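Local coordinates for protein D-ribulose-5-phosphate 3-epimerase, putative (Plasmodium falciparum, PDB 1TQX) that probably interconverts D-ribulose 5-phosphate and D-xylulose 5-phosphate as a metal-dependent 3-epimerase, and holds a zinc ion in its TIM barrel, at residues L89-E94 / K108-N113. Sequence-based numbering, arbitrary orientation.
Sequences LTFHFE and KEIRDN
Ile110 reaches from the helix to the strand with its terminal methyl, and CD1 alone makes the closest approaches to both Phe91 and Leu89. It arrives at the edge of the Phe91 ring, close to the ring plane, 3.9 Å from CD2, so the ring offers its rim and not a face. The same methyl also lies 4.1 Å from CB of Leu89, an apolar contact, and 4.0 Å from the backbone O of Leu89, in plain van der Waals contact. The extended end of the isoleucine, with CD1 anti to CA (chi2 177°), carries the methyl out to the strand. The Phe91 ring also packs on Cys103 and Leu106 of helix 100-111. Cys117 of the next strand touches both Phe91 and Ile110 and continues the same apolar layer.

In this tight part the two segments bury about 140 Å² between them, both sides summed, and no hydrogen bond crosses it; all three touching residues are buried. The outer side is looser and polar: Lys108 and Asp112 are exposed, while Asn113 turns its amide back towards the helix, ND2 giving a hydrogen bond of 2.7 Å to the backbone O of Glu109. At the other end of 89-94, His92 ND1 donates in its ring plane to Glu94 OE1 at 3.0 Å, and His92 NE2 is hydrogen-bonded to the zinc ligand His70, placing His92 in the second shell of the metal. Strand 88-92, helix 100-111 and strand 116-121 form a beta-alpha-beta unit, and the strand-to-helix packing is that of a TIM barrel, whose outer helices cover the parallel strands.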
# COMPACT_ATOMS: atom_id res chain seq x y z
N LEU A 89 7.71 1.79 -4.24
CA LEU A 89 7.24 3.16 -4.12
C LEU A 89 5.92 3.21 -4.88
O LEU A 89 5.85 2.88 -6.06
CB LEU A 89 8.23 4.15 -4.75
CG LEU A 89 9.65 4.21 -4.16
CD1 LEU A 89 10.40 5.38 -4.81
CD2 LEU A 89 9.60 4.39 -2.64
N THR A 90 4.87 3.62 -4.18
CA THR A 90 3.54 3.72 -4.77
C THR A 90 3.11 5.18 -4.82
O THR A 90 3.02 5.84 -3.78
CB THR A 90 2.51 2.91 -3.94
OG1 THR A 90 2.86 1.52 -3.97
CG2 THR A 90 1.09 3.08 -4.50
N PHE A 91 2.86 5.69 -6.02
CA PHE A 91 2.43 7.08 -6.15
C PHE A 91 0.97 7.12 -6.60
O PHE A 91 0.42 6.11 -7.04
CB PHE A 91 3.33 7.84 -7.15
CG PHE A 91 3.25 7.33 -8.56
CD1 PHE A 91 2.29 7.84 -9.44
CD2 PHE A 91 4.15 6.38 -9.02
CE1 PHE A 91 2.24 7.39 -10.77
CE2 PHE A 91 4.10 5.93 -10.35
CZ PHE A 91 3.14 6.44 -11.22
N HIS A 92 0.34 8.29 -6.46
CA HIS A 92 -1.05 8.44 -6.85
C HIS A 92 -1.27 8.88 -8.28
O HIS A 92 -0.63 9.80 -8.77
CB HIS A 92 -1.77 9.40 -5.89
CG HIS A 92 -2.36 8.71 -4.70
ND1 HIS A 92 -3.63 8.17 -4.71
CD2 HIS A 92 -1.83 8.39 -3.50
CE1 HIS A 92 -3.85 7.53 -3.57
NE2 HIS A 92 -2.77 7.65 -2.82
N PHE A 93 -2.20 8.20 -8.95
CA PHE A 93 -2.57 8.50 -10.32
C PHE A 93 -3.00 9.97 -10.35
O PHE A 93 -2.67 10.70 -11.29
CB PHE A 93 -3.74 7.57 -10.72
CG PHE A 93 -4.23 7.73 -12.14
CD1 PHE A 93 -3.37 7.57 -13.23
CD2 PHE A 93 -5.58 7.97 -12.39
CE1 PHE A 93 -3.86 7.63 -14.54
CE2 PHE A 93 -6.07 8.03 -13.70
CZ PHE A 93 -5.21 7.85 -14.77
N GLU A 94 -3.70 10.39 -9.30
CA GLU A 94 -4.18 11.77 -9.21
C GLU A 94 -3.08 12.80 -9.00
O GLU A 94 -3.24 13.96 -9.37
CB GLU A 94 -5.22 11.90 -8.08
CG GLU A 94 -6.41 10.95 -8.20
CD GLU A 94 -6.13 9.59 -7.59
OE1 GLU A 94 -4.99 9.37 -7.13
OE2 GLU A 94 -7.04 8.74 -7.56
N LYS A 108 8.73 4.11 -15.14
CA LYS A 108 9.99 3.70 -15.77
C LYS A 108 11.16 4.07 -14.87
O LYS A 108 12.07 3.26 -14.66
CB LYS A 108 10.16 4.39 -17.13
CG LYS A 108 9.28 3.84 -18.24
CD LYS A 108 9.59 4.53 -19.57
CE LYS A 108 8.78 3.94 -20.71
NZ LYS A 108 9.05 4.65 -22.00
N GLU A 109 11.14 5.29 -14.33
CA GLU A 109 12.20 5.75 -13.46
C GLU A 109 12.29 4.93 -12.18
O GLU A 109 13.38 4.56 -11.74
CB GLU A 109 11.99 7.23 -13.12
CG GLU A 109 12.04 8.14 -14.33
CD GLU A 109 11.81 9.60 -14.00
OE1 GLU A 109 11.79 10.43 -14.93
OE2 GLU A 109 11.64 9.92 -12.81
N ILE A 110 11.13 4.65 -11.58
CA ILE A 110 11.12 3.86 -10.36
C ILE A 110 11.69 2.46 -10.64
O ILE A 110 12.52 1.97 -9.87
CB ILE A 110 9.68 3.76 -9.79
CG1 ILE A 110 9.26 5.14 -9.25
CG2 ILE A 110 9.61 2.71 -8.68
CD1 ILE A 110 7.85 5.21 -8.70
N ARG A 111 11.27 1.84 -11.73
CA ARG A 111 11.78 0.51 -12.07
C ARG A 111 13.29 0.59 -12.38
O ARG A 111 14.03 -0.35 -12.07
CB ARG A 111 11.04 -0.09 -13.28
CG ARG A 111 9.52 -0.27 -13.11
CD ARG A 111 9.14 -0.95 -11.79
NE ARG A 111 9.62 -2.32 -11.65
CZ ARG A 111 9.09 -3.38 -12.26
NH1 ARG A 111 8.03 -3.25 -13.05
NH2 ARG A 111 9.60 -4.59 -12.05
N ASP A 112 13.74 1.69 -12.97
CA ASP A 112 15.17 1.84 -13.27
C ASP A 112 16.01 2.05 -12.01
O ASP A 112 17.24 2.11 -12.09
CB ASP A 112 15.41 2.98 -14.26
CG ASP A 112 15.10 2.59 -15.70
OD1 ASP A 112 14.93 1.37 -15.96
OD2 ASP A 112 15.03 3.48 -16.56
N ASN A 113 15.35 2.19 -10.86
CA ASN A 113 16.05 2.34 -9.59
C ASN A 113 16.00 0.98 -8.88
O ASN A 113 16.30 0.87 -7.70
CB ASN A 113 15.38 3.40 -8.70
CG ASN A 113 15.87 4.81 -8.99
OD1 ASN A 113 16.83 5.28 -8.38
ND2 ASN A 113 15.22 5.49 -9.93